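Local coordinates for putative succinylglutamate desuccinylase / aspartoacylase (Shewanella amazonensis, PDB 3FMC), which is probably a zinc-dependent hydrolase related to the succinylglutamate desuccinylases and aspartoacylases, at residues R3-V9 and S21-F27; Q39-H43 and N99-Y104; F130-L134 and P217-L221; N289-A295 and E357-T363. All coordinates share one frame. Where two conformers were deposited one is given. Residue numbers count along the deposited sequence, not the author numbering.

In the fold
The place of a contact in the fold is reflected in its chemistry, through the elements it joins. Contact 2 lies deepest, about 8 Å from centre of contact to centre of chain, and joins the end of strand 36-40 and the residues after it to a loop by two side-chain hydrogen bonds, one beside a bound sulfate. Contact 3, also buried, is an apolar helix pair without any hydrogen bond between its segments. Contacts 1 and 4 are antiparallel strand pairs, partly buried, held by backbone hydrogen bonds and touched by neighbouring subunits; their centres are about 38 Å apart on opposite sides of the chain's centre. Contacts 1, 2 and 4 all reach one mixed sheet.

Contact 1 (R3-V9 and S21-F27); sequences RVDKHEV and SLPVYRF
A β hairpin near the N terminus illustrates how an outer strand is added to an α/β sheet. Residues 4-9 and 21-27 are extended and antiparallel, their axes 4.6 Å apart at closest approach and their directions 155° apart. D5/R26, H7/V24 and V9/L22 are hydrogen-bonded pairs; K6/Y25 and E8/P23 are non-hydrogen-bonded pairs. V24 is central: its N donates to H7 O at 2.8 Å and its O accepts from H7 N at 3.0 Å. With H7 at chi1 p, the imidazole lies over V24, whose CB is 3.9 Å from the ring centroid in a CH-pi contact. V9 flanks V24 on the same face, CG2 to CG2 3.7 Å, while V9 N bonds to L22 O (3.0 Å) and L22 N to V9 O (2.9 Å). On the other face F27, chi1 m, turns its ring under V4: V4 CG1 is 4.2 Å from the ring centroid, over the face, and V4 CG2 lies 3.2 Å from F27 CE2. There too, K6 NZ makes a salt bridge with E8 OE2 at 2.7 Å. Within this chain strand 4-13 pairs with strand 19-27 alone, which in turn pairs with strand 69-72. L22 and V24 rest on helix 150-163, Y25 and F27 on M57 of helix 48-60, and Y25 OH bonds to L323 O of the second subunit.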
# COMPACT_ATOMS: atom_id res chain seq x y z
N ARG C 3 9.19 -40.74 11.08
CA ARG C 3 8.58 -40.61 9.73
C ARG C 3 9.02 -39.25 9.09
O ARG C 3 9.94 -39.22 8.27
CB ARG C 3 7.04 -40.81 9.83
CG ARG C 3 6.25 -40.83 8.50
CD ARG C 3 7.03 -41.58 7.43
NE ARG C 3 6.30 -41.93 6.22
CZ ARG C 3 6.89 -42.23 5.06
NH1 ARG C 3 8.22 -42.17 4.91
NH2 ARG C 3 6.17 -42.57 4.01
N VAL C 4 8.38 -38.15 9.48
CA VAL C 4 8.73 -36.82 8.97
C VAL C 4 9.56 -36.11 10.03
O VAL C 4 9.22 -36.12 11.20
CB VAL C 4 7.50 -35.92 8.69
CG1 VAL C 4 7.92 -34.75 7.83
CG2 VAL C 4 6.40 -36.69 8.00
N ASP C 5 10.65 -35.49 9.61
CA ASP C 5 11.49 -34.71 10.48
C ASP C 5 11.25 -33.23 10.09
O ASP C 5 11.10 -32.93 8.90
CB ASP C 5 12.95 -35.09 10.24
CG ASP C 5 13.93 -34.37 11.16
OD1 ASP C 5 15.15 -34.43 10.86
OD2 ASP C 5 13.51 -33.76 12.18
N LYS C 6 11.16 -32.32 11.06
CA LYS C 6 11.01 -30.88 10.75
C LYS C 6 12.14 -30.07 11.35
O LYS C 6 12.48 -30.28 12.50
CB LYS C 6 9.72 -30.30 11.29
CG LYS C 6 9.69 -28.76 11.27
CD LYS C 6 8.41 -28.18 11.79
CE LYS C 6 8.52 -26.70 12.13
NZ LYS C 6 9.24 -26.42 13.41
N HIS C 7 12.67 -29.12 10.59
CA HIS C 7 13.68 -28.20 11.08
C HIS C 7 13.32 -26.81 10.55
O HIS C 7 12.54 -26.67 9.63
CB HIS C 7 15.12 -28.63 10.81
CG HIS C 7 15.58 -28.44 9.41
ND1 HIS C 7 15.34 -29.36 8.41
CD2 HIS C 7 16.38 -27.48 8.86
CE1 HIS C 7 15.92 -28.94 7.29
NE2 HIS C 7 16.56 -27.81 7.54
N GLU C 8 13.85 -25.79 11.19
CA GLU C 8 13.58 -24.42 10.78
C GLU C 8 14.82 -23.83 10.20
O GLU C 8 15.94 -24.08 10.68
CB GLU C 8 13.08 -23.60 11.95
CG GLU C 8 11.92 -24.25 12.60
CD GLU C 8 10.92 -23.28 13.14
OE1 GLU C 8 11.26 -22.09 13.34
OE2 GLU C 8 9.78 -23.73 13.34
N VAL C 9 14.63 -23.04 9.15
CA VAL C 9 15.71 -22.40 8.46
C VAL C 9 15.41 -20.89 8.48
O VAL C 9 14.33 -20.47 8.09
CB VAL C 9 15.80 -22.94 7.03
CG1 VAL C 9 16.70 -22.09 6.14
CG2 VAL C 9 16.25 -24.42 7.09
N SER C 21 11.62 -17.20 9.54
CA SER C 21 12.02 -18.57 9.37
C SER C 21 10.97 -19.39 8.63
O SER C 21 9.77 -19.00 8.57
CB SER C 21 12.42 -19.24 10.68
OG SER C 21 11.33 -19.27 11.54
N LEU C 22 11.46 -20.51 8.06
CA LEU C 22 10.68 -21.42 7.23
C LEU C 22 10.67 -22.79 7.91
O LEU C 22 11.70 -23.20 8.44
CB LEU C 22 11.37 -21.63 5.86
CG LEU C 22 11.89 -20.46 5.03
CD1 LEU C 22 12.35 -20.86 3.66
CD2 LEU C 22 10.80 -19.40 4.94
N PRO C 23 9.55 -23.51 7.84
CA PRO C 23 9.49 -24.89 8.30
C PRO C 23 9.90 -25.79 7.13
O PRO C 23 9.39 -25.61 6.02
CB PRO C 23 8.00 -25.09 8.63
CG PRO C 23 7.28 -24.18 7.74
CD PRO C 23 8.25 -23.07 7.31
N VAL C 24 10.88 -26.67 7.35
CA VAL C 24 11.38 -27.62 6.34
C VAL C 24 11.04 -29.02 6.81
O VAL C 24 11.55 -29.43 7.87
CB VAL C 24 12.88 -27.45 6.11
CG1 VAL C 24 13.40 -28.40 4.97
CG2 VAL C 24 13.17 -25.98 5.81
N TYR C 25 10.16 -29.72 6.07
CA TYR C 25 9.74 -31.06 6.41
C TYR C 25 10.49 -32.04 5.52
O TYR C 25 10.68 -31.79 4.33
CB TYR C 25 8.24 -31.23 6.21
CG TYR C 25 7.42 -30.37 7.15
CD1 TYR C 25 7.21 -30.77 8.45
CD2 TYR C 25 6.85 -29.18 6.73
CE1 TYR C 25 6.49 -30.02 9.31
CE2 TYR C 25 6.10 -28.41 7.60
CZ TYR C 25 5.94 -28.81 8.89
OH TYR C 25 5.21 -28.07 9.79
N ARG C 26 11.04 -33.09 6.11
CA ARG C 26 11.77 -34.07 5.34
C ARG C 26 11.34 -35.48 5.61
O ARG C 26 11.19 -35.89 6.78
CB ARG C 26 13.24 -33.98 5.59
CG ARG C 26 14.03 -34.73 4.50
CD ARG C 26 15.41 -35.07 4.96
NE ARG C 26 16.32 -35.21 3.83
CZ ARG C 26 17.56 -35.69 3.91
NH1 ARG C 26 18.05 -36.14 5.06
NH2 ARG C 26 18.31 -35.75 2.81
N PHE C 27 11.10 -36.20 4.51
CA PHE C 27 10.88 -37.64 4.52
C PHE C 27 12.18 -38.28 3.99
O PHE C 27 12.62 -37.98 2.89
CB PHE C 27 9.75 -38.03 3.61
CG PHE C 27 8.42 -37.52 4.02
CD1 PHE C 27 8.04 -36.23 3.73
CD2 PHE C 27 7.54 -38.35 4.68
CE1 PHE C 27 6.76 -35.78 4.11
CE2 PHE C 27 6.27 -37.91 5.03
CZ PHE C 27 5.88 -36.63 4.74
O HOH W 1 12.29 -38.49 7.89
O HOH W 2 13.62 -31.56 8.27

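Contact 2 (Q39-H43 and N99-Y104); sequences QANVH and NWNREY. With SO4 (sulfate ion), chain K.
Two side-chain hydrogen bonds join the segments: from H43 (chi1 m) NE2 to N99 OD1 at 2.8 Å, and from Q39 (chi1 p) NE2 to Y104 OH at 3.2 Å; Q39 NE2 also bonds to D170, and Q39 OE1 to Y37 OH. N99 OD1 accepts from N101 N at 2.8 Å, an Asx turn. Beside the imidazole, R102 NH1 to O1 and R102 NH2 to O2, both 2.8 Å, and N101 ND2 to O1, 3.2 Å, hold a sulfate, as does R91. H43, E46 and H172 face one vacant point, consistent with an empty zinc site; N101-R102 recalls the carboxylate-binding Asn-Arg pair of M14 carboxypeptidases, so the sulfate may mimic a substrate carboxylate. Packing centres on V42 (chi1 t): CG1 is 4.2 Å from W100 CB, and CG2 3.9 Å from Y104 OH. Strand 36-40 ends at A40, and N41 (phi/psi 71/32°) turns the chain away; helix 150-163 packs through L158 against Q39, V42 and Y104, and helix 210-227 touches Q39 and Y104.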
# COMPACT_ATOMS: atom_id res chain seq x y z
N GLN C 39 8.69 -26.56 -2.72
CA GLN C 39 8.38 -25.35 -1.95
C GLN C 39 7.09 -24.71 -2.44
O GLN C 39 6.66 -24.93 -3.56
CB GLN C 39 9.53 -24.32 -1.97
CG GLN C 39 9.84 -23.72 -3.33
CD GLN C 39 10.96 -22.76 -3.32
OE1 GLN C 39 11.86 -22.85 -2.50
NE2 GLN C 39 10.92 -21.80 -4.23
N ALA C 40 6.49 -23.89 -1.58
CA ALA C 40 5.25 -23.20 -1.87
C ALA C 40 5.26 -21.82 -1.23
O ALA C 40 5.89 -21.62 -0.17
CB ALA C 40 4.04 -23.96 -1.27
N ASN C 41 4.48 -20.94 -1.84
CA ASN C 41 4.05 -19.63 -1.23
C ASN C 41 5.20 -18.62 -1.13
O ASN C 41 5.28 -17.81 -0.18
CB ASN C 41 3.38 -19.94 0.15
CG ASN C 41 2.35 -18.90 0.64
OD1 ASN C 41 1.88 -19.01 1.79
ND2 ASN C 41 1.95 -17.94 -0.20
N VAL C 42 6.12 -18.70 -2.10
CA VAL C 42 7.16 -17.69 -2.24
C VAL C 42 6.46 -16.36 -2.55
O VAL C 42 6.86 -15.28 -2.06
CB VAL C 42 8.26 -18.10 -3.27
CG1 VAL C 42 9.18 -16.90 -3.66
CG2 VAL C 42 9.19 -19.21 -2.69
N HIS C 43 5.41 -16.42 -3.39
CA HIS C 43 4.51 -15.27 -3.60
C HIS C 43 3.40 -15.38 -2.55
O HIS C 43 2.63 -16.37 -2.51
CB HIS C 43 3.93 -15.22 -5.00
CG HIS C 43 4.91 -14.85 -6.05
ND1 HIS C 43 4.99 -15.53 -7.23
CD2 HIS C 43 5.86 -13.88 -6.11
CE1 HIS C 43 5.92 -14.97 -8.00
NE2 HIS C 43 6.48 -13.98 -7.33
N ASN C 99 10.17 -8.27 -7.44
CA ASN C 99 9.47 -9.56 -7.36
C ASN C 99 10.32 -10.56 -6.61
O ASN C 99 11.49 -10.76 -6.92
CB ASN C 99 9.18 -9.97 -8.83
CG ASN C 99 8.38 -11.29 -8.96
OD1 ASN C 99 8.39 -12.13 -8.08
ND2 ASN C 99 7.72 -11.46 -10.10
N TRP C 100 9.75 -11.20 -5.60
CA TRP C 100 10.53 -12.17 -4.80
C TRP C 100 11.07 -13.32 -5.67
O TRP C 100 12.15 -13.88 -5.34
CB TRP C 100 9.69 -12.77 -3.74
CG TRP C 100 9.04 -11.82 -2.75
CD1 TRP C 100 7.71 -11.65 -2.57
CD2 TRP C 100 9.69 -10.96 -1.81
NE1 TRP C 100 7.47 -10.77 -1.53
CE2 TRP C 100 8.67 -10.33 -1.05
CE3 TRP C 100 11.02 -10.66 -1.53
CZ2 TRP C 100 8.95 -9.39 -0.05
CZ3 TRP C 100 11.29 -9.72 -0.53
CH2 TRP C 100 10.26 -9.11 0.20
N ASN C 101 10.35 -13.61 -6.76
CA ASN C 101 10.75 -14.66 -7.72
C ASN C 101 11.58 -14.14 -8.88
O ASN C 101 11.65 -14.74 -9.97
CB ASN C 101 9.49 -15.41 -8.16
CG ASN C 101 9.80 -16.73 -8.88
OD1 ASN C 101 10.65 -17.51 -8.45
ND2 ASN C 101 9.06 -16.99 -9.95
N ARG C 102 12.21 -12.99 -8.66
CA ARG C 102 13.20 -12.48 -9.58
C ARG C 102 14.53 -12.30 -8.83
O ARG C 102 15.46 -11.73 -9.36
CB ARG C 102 12.77 -11.16 -10.19
CG ARG C 102 11.61 -11.31 -11.13
CD ARG C 102 11.90 -12.23 -12.31
NE ARG C 102 10.68 -12.23 -13.12
CZ ARG C 102 9.62 -13.03 -12.90
NH1 ARG C 102 9.67 -14.01 -12.02
NH2 ARG C 102 8.53 -12.87 -13.65
N GLU C 103 14.60 -12.80 -7.60
CA GLU C 103 15.79 -12.64 -6.75
C GLU C 103 16.77 -13.81 -6.68
O GLU C 103 17.74 -13.81 -5.92
CB GLU C 103 15.31 -12.28 -5.35
CG GLU C 103 14.84 -10.83 -5.22
CD GLU C 103 15.97 -9.85 -5.02
OE1 GLU C 103 17.14 -10.12 -5.45
OE2 GLU C 103 15.68 -8.81 -4.41
N TYR C 104 16.55 -14.84 -7.49
CA TYR C 104 17.47 -16.00 -7.42
C TYR C 104 18.83 -15.67 -8.03
O TYR C 104 18.98 -14.70 -8.76
CB TYR C 104 16.81 -17.28 -7.97
CG TYR C 104 15.64 -17.78 -7.11
CD1 TYR C 104 15.84 -18.66 -6.06
CD2 TYR C 104 14.34 -17.33 -7.31
CE1 TYR C 104 14.84 -19.09 -5.27
CE2 TYR C 104 13.32 -17.76 -6.51
CZ TYR C 104 13.56 -18.64 -5.47
OH TYR C 104 12.48 -19.08 -4.73
S SO4 K . 6.16 -15.05 -11.85
O1 SO4 K . 7.19 -14.59 -10.89
O2 SO4 K . 6.08 -14.09 -12.95
O3 SO4 K . 4.79 -15.22 -11.27
O4 SO4 K . 6.57 -16.38 -12.33

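Contact 3 (F130-L134 and P217-L221); sequences FRATL and PWWTL
Large side chains fill the space between two well-separated helices here: the axes of 130-134 and 217-221 come no closer than 11.9 Å and their directions differ by 139°. F130, at chi1 t, reaches across. Its ring edge points at the face of W218 in a T-shaped stack, with the centroid of the six-membered indole ring 4.8 Å away, the planes at 71° and F130 CD2 3.6 Å from W218 CZ3. L221 CD2 sits over the face of the same phenyl ring, 3.8 Å from its centroid, a CH-pi contact, and F130 CE2 meets P217 CB at 3.7 Å. R131 follows, its CA-CB bond directed sideways; its NH1 passes W218 CZ2 at 3.8 Å on its way to a hydrogen bond with H163 O. This is helix-to-helix packing within the α/β catalytic domain, tying helix 123-142 to helix 210-227, which is kinked around P217 and lies in sequence between sheet strands 198-202 and 237-243. One turn after F130, L134 (chi1 m, chi2 t) closes the far end, with CD2 3.8 Å from P217 CB and CD1 3.5 Å from W218 NE1. W218 itself, at chi1 m, also touches I127, and W114 meets the F130 ring edge-to-face.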
# COMPACT_ATOMS: atom_id res chain seq x y z
N PHE C 130 30.01 -30.55 -9.17
CA PHE C 130 29.27 -29.42 -9.72
C PHE C 130 28.26 -28.94 -8.70
O PHE C 130 28.16 -27.73 -8.49
CB PHE C 130 28.59 -29.78 -11.04
CG PHE C 130 28.10 -28.59 -11.83
CD1 PHE C 130 28.99 -27.74 -12.45
CD2 PHE C 130 26.74 -28.35 -11.98
CE1 PHE C 130 28.54 -26.66 -13.20
CE2 PHE C 130 26.30 -27.30 -12.73
CZ PHE C 130 27.21 -26.44 -13.33
N ARG C 131 27.56 -29.87 -8.08
CA ARG C 131 26.59 -29.57 -7.06
C ARG C 131 27.27 -28.82 -5.92
O ARG C 131 26.73 -27.85 -5.43
CB ARG C 131 25.94 -30.83 -6.51
CG ARG C 131 24.76 -30.53 -5.58
CD ARG C 131 23.96 -31.74 -5.17
NE ARG C 131 23.94 -32.74 -6.22
CZ ARG C 131 23.05 -32.87 -7.22
NH1 ARG C 131 22.01 -32.06 -7.35
NH2 ARG C 131 23.23 -33.84 -8.09
N ALA C 132 28.45 -29.28 -5.52
CA ALA C 132 29.18 -28.65 -4.43
C ALA C 132 29.56 -27.22 -4.78
O ALA C 132 29.48 -26.34 -3.93
CB ALA C 132 30.43 -29.50 -4.04
N THR C 133 29.95 -26.99 -6.04
CA THR C 133 30.29 -25.66 -6.51
C THR C 133 29.08 -24.74 -6.43
O THR C 133 29.19 -23.60 -6.00
CB THR C 133 30.82 -25.70 -7.95
OG1 THR C 133 32.11 -26.33 -7.97
CG2 THR C 133 30.93 -24.27 -8.59
N LEU C 134 27.92 -25.24 -6.86
CA LEU C 134 26.69 -24.42 -6.81
C LEU C 134 26.32 -24.05 -5.37
O LEU C 134 25.94 -22.90 -5.13
CB LEU C 134 25.52 -25.16 -7.47
CG LEU C 134 25.70 -25.58 -8.94
CD1 LEU C 134 24.34 -26.19 -9.41
CD2 LEU C 134 26.14 -24.45 -9.86
N PRO C 217 22.20 -23.97 -14.54
CA PRO C 217 23.62 -24.41 -14.52
C PRO C 217 23.81 -25.81 -15.10
O PRO C 217 24.79 -26.08 -15.82
CB PRO C 217 23.98 -24.41 -13.02
CG PRO C 217 22.95 -23.55 -12.35
CD PRO C 217 21.70 -23.66 -13.19
N TRP C 218 22.88 -26.68 -14.76
CA TRP C 218 22.95 -28.10 -15.23
C TRP C 218 22.71 -28.29 -16.71
O TRP C 218 23.32 -29.21 -17.33
CB TRP C 218 22.00 -28.96 -14.44
CG TRP C 218 22.30 -28.99 -12.98
CD1 TRP C 218 21.69 -28.27 -12.02
CD2 TRP C 218 23.25 -29.84 -12.31
NE1 TRP C 218 22.22 -28.58 -10.78
CE2 TRP C 218 23.17 -29.55 -10.93
CE3 TRP C 218 24.17 -30.81 -12.74
CZ2 TRP C 218 23.96 -30.20 -9.97
CZ3 TRP C 218 24.98 -31.44 -11.78
CH2 TRP C 218 24.85 -31.15 -10.42
N TRP C 219 21.81 -27.48 -17.28
CA TRP C 219 21.47 -27.57 -18.70
C TRP C 219 22.67 -27.05 -19.48
O TRP C 219 23.08 -27.65 -20.48
CB TRP C 219 20.27 -26.69 -19.02
CG TRP C 219 19.53 -26.99 -20.30
CD1 TRP C 219 19.98 -27.73 -21.38
CD2 TRP C 219 18.22 -26.54 -20.65
NE1 TRP C 219 19.03 -27.76 -22.36
CE2 TRP C 219 17.94 -27.03 -21.94
CE3 TRP C 219 17.25 -25.75 -19.99
CZ2 TRP C 219 16.72 -26.78 -22.58
CZ3 TRP C 219 16.06 -25.50 -20.64
CH2 TRP C 219 15.81 -26.01 -21.93
N THR C 220 23.22 -25.92 -19.03
CA THR C 220 24.41 -25.36 -19.66
C THR C 220 25.61 -26.34 -19.59
O THR C 220 26.35 -26.46 -20.56
CB THR C 220 24.77 -24.03 -18.99
OG1 THR C 220 23.67 -23.12 -19.18
CG2 THR C 220 26.03 -23.46 -19.61
N LEU C 221 25.78 -27.01 -18.45
CA LEU C 221 26.84 -27.99 -18.28
C LEU C 221 26.65 -29.16 -19.27
O LEU C 221 27.62 -29.62 -19.84
CB LEU C 221 26.83 -28.58 -16.85
CG LEU C 221 27.85 -29.68 -16.54
CD1 LEU C 221 29.25 -29.07 -16.56
CD2 LEU C 221 27.56 -30.34 -15.20

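Contact 4 (N289-A295 and E357-T363); sequences NYRKFHA and ELYKVMT
Strands 290-294 and 357-363 run antiparallel, 154° between directions and 4.5 Å between axes at closest approach, with a classic β bulge where the register slips by one. R291 pairs with V361 through R291 N to V361 O (2.9 Å) and V361 N to R291 O (2.8 Å). F293 N bonds to Y359 O at 2.9 Å, but F293 O accepts from both L358 N (2.7 Å) and Y359 N (3.2 Å), so L358 and Y359 both oppose F293, and L358 takes the near-helical phi/psi of -82/-48° expected at the bulge. At the other end N289 O receives T363 N at 3.0 Å and T363 OG1 at 2.6 Å. This pair belongs to the β-rich C-terminal part, where strand 341-346 adjoins 357-363. Y290 (chi1 t) lies across its neighbours, CD1 3.7 Å from CG of selenomethionine M362 and OH 3.5 Å from K360 CB. On the opposite face F293 CE2 meets L358 CD1 at 3.9 Å. W146 of the third subunit makes a cation-pi contact with R291 on this face; from the face of Y290, H294 ND1 bonds to O of that W146. Beside the bulge, one water bridges H294 NE2, 2.8 Å away, and E357 OE1, 2.7 Å away.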
# COMPACT_ATOMS: atom_id res chain seq x y z
N ASN C 289 5.35 -17.99 -27.35
CA ASN C 289 3.97 -17.86 -27.82
C ASN C 289 2.92 -17.60 -26.72
O ASN C 289 1.72 -17.58 -26.98
CB ASN C 289 3.64 -19.11 -28.65
CG ASN C 289 4.45 -19.16 -29.92
OD1 ASN C 289 4.74 -18.12 -30.50
ND2 ASN C 289 4.84 -20.36 -30.34
N TYR C 290 3.40 -17.35 -25.51
CA TYR C 290 2.58 -16.99 -24.35
C TYR C 290 2.52 -15.46 -24.34
O TYR C 290 3.56 -14.81 -24.14
CB TYR C 290 3.20 -17.57 -23.07
CG TYR C 290 2.35 -17.52 -21.81
CD1 TYR C 290 0.99 -17.76 -21.83
CD2 TYR C 290 2.95 -17.27 -20.56
CE1 TYR C 290 0.22 -17.72 -20.65
CE2 TYR C 290 2.21 -17.28 -19.38
CZ TYR C 290 0.85 -17.52 -19.42
OH TYR C 290 0.09 -17.52 -18.27
N ARG C 291 1.36 -14.92 -24.64
CA ARG C 291 1.13 -13.50 -24.85
C ARG C 291 0.35 -12.79 -23.74
O ARG C 291 -0.57 -13.36 -23.15
CB ARG C 291 0.32 -13.34 -26.15
CG ARG C 291 0.90 -14.09 -27.36
CD ARG C 291 2.32 -13.72 -27.66
NE ARG C 291 2.51 -12.29 -27.97
CZ ARG C 291 2.29 -11.72 -29.16
NH1 ARG C 291 1.87 -12.44 -30.21
NH2 ARG C 291 2.49 -10.41 -29.32
N LYS C 292 0.69 -11.53 -23.52
CA LYS C 292 0.07 -10.67 -22.54
C LYS C 292 -0.87 -9.71 -23.29
O LYS C 292 -0.45 -8.98 -24.20
CB LYS C 292 1.13 -9.88 -21.78
CG LYS C 292 2.12 -10.73 -21.00
CD LYS C 292 3.28 -9.91 -20.49
CE LYS C 292 4.37 -10.73 -19.91
NZ LYS C 292 5.47 -9.88 -19.28
N PHE C 293 -2.12 -9.76 -22.92
CA PHE C 293 -3.13 -8.88 -23.46
C PHE C 293 -3.42 -7.74 -22.45
O PHE C 293 -3.98 -7.98 -21.35
CB PHE C 293 -4.40 -9.65 -23.82
CG PHE C 293 -5.44 -8.79 -24.48
CD1 PHE C 293 -5.37 -8.54 -25.83
CD2 PHE C 293 -6.43 -8.16 -23.74
CE1 PHE C 293 -6.32 -7.69 -26.45
CE2 PHE C 293 -7.36 -7.32 -24.35
CZ PHE C 293 -7.30 -7.09 -25.69
N HIS C 294 -3.06 -6.51 -22.83
CA HIS C 294 -3.24 -5.30 -21.98
C HIS C 294 -4.49 -4.48 -22.35
O HIS C 294 -4.87 -4.42 -23.52
CB HIS C 294 -1.97 -4.41 -22.06
CG HIS C 294 -0.70 -5.14 -21.71
ND1 HIS C 294 0.06 -5.79 -22.66
CD2 HIS C 294 -0.07 -5.34 -20.53
CE1 HIS C 294 1.11 -6.35 -22.08
NE2 HIS C 294 1.06 -6.09 -20.79
N ALA C 295 -5.11 -3.82 -21.37
CA ALA C 295 -6.29 -3.04 -21.63
C ALA C 295 -5.96 -1.91 -22.64
O ALA C 295 -5.04 -1.13 -22.40
CB ALA C 295 -6.84 -2.45 -20.32
N GLU C 357 -2.65 -5.30 -17.31
CA GLU C 357 -2.60 -6.60 -17.98
C GLU C 357 -3.91 -7.34 -17.69
O GLU C 357 -4.19 -7.73 -16.56
CB GLU C 357 -1.42 -7.40 -17.52
CG GLU C 357 -1.24 -8.76 -18.23
CD GLU C 357 -0.24 -9.65 -17.51
OE1 GLU C 357 0.99 -9.42 -17.56
OE2 GLU C 357 -0.71 -10.60 -16.89
N LEU C 358 -4.70 -7.52 -18.74
CA LEU C 358 -6.01 -8.17 -18.61
C LEU C 358 -5.92 -9.70 -18.61
O LEU C 358 -6.52 -10.33 -17.76
CB LEU C 358 -6.98 -7.71 -19.71
CG LEU C 358 -7.72 -6.40 -19.51
CD1 LEU C 358 -8.41 -6.02 -20.84
CD2 LEU C 358 -8.74 -6.50 -18.34
N TYR C 359 -5.19 -10.28 -19.55
CA TYR C 359 -5.03 -11.72 -19.63
C TYR C 359 -3.66 -12.12 -20.08
O TYR C 359 -2.96 -11.31 -20.67
CB TYR C 359 -5.99 -12.30 -20.72
CG TYR C 359 -7.46 -12.54 -20.37
CD1 TYR C 359 -8.38 -11.50 -20.39
CD2 TYR C 359 -7.95 -13.82 -20.13
CE1 TYR C 359 -9.72 -11.69 -20.11
CE2 TYR C 359 -9.28 -14.04 -19.89
CZ TYR C 359 -10.18 -12.98 -19.89
OH TYR C 359 -11.51 -13.17 -19.63
N LYS C 360 -3.26 -13.35 -19.74
CA LYS C 360 -2.15 -14.04 -20.39
C LYS C 360 -2.79 -15.22 -21.17
O LYS C 360 -3.67 -15.94 -20.65
CB LYS C 360 -1.06 -14.48 -19.45
CG LYS C 360 -0.26 -13.30 -18.89
CD LYS C 360 0.89 -13.86 -18.09
CE LYS C 360 1.63 -12.83 -17.42
NZ LYS C 360 2.84 -13.50 -16.86
N VAL C 361 -2.38 -15.35 -22.43
CA VAL C 361 -2.96 -16.27 -23.38
C VAL C 361 -1.92 -17.12 -24.09
O VAL C 361 -0.96 -16.60 -24.64
CB VAL C 361 -3.75 -15.46 -24.46
CG1 VAL C 361 -4.43 -16.39 -25.47
CG2 VAL C 361 -4.76 -14.55 -23.78
N MSE C 362 -2.07 -18.46 -24.04
CA MSE C 362 -1.19 -19.32 -24.83
C MSE C 362 -1.72 -19.33 -26.25
O MSE C 362 -2.93 -19.50 -26.46
CB MSE C 362 -1.19 -20.77 -24.30
CG MSE C 362 -0.63 -20.85 -22.94
SE MSE C 362 -0.45 -22.73 -22.38
CE MSE C 362 0.16 -22.45 -20.56
N THR C 363 -0.84 -19.08 -27.20
CA THR C 363 -1.16 -19.12 -28.60
C THR C 363 -0.29 -20.23 -29.24
O THR C 363 0.71 -20.72 -28.65
CB THR C 363 -0.87 -17.76 -29.29
OG1 THR C 363 0.54 -17.51 -29.31
CG2 THR C 363 -1.62 -16.64 -28.57
O HOH W 3 1.28 -15.22 -30.74
O HOH W 4 2.13 -7.11 -18.43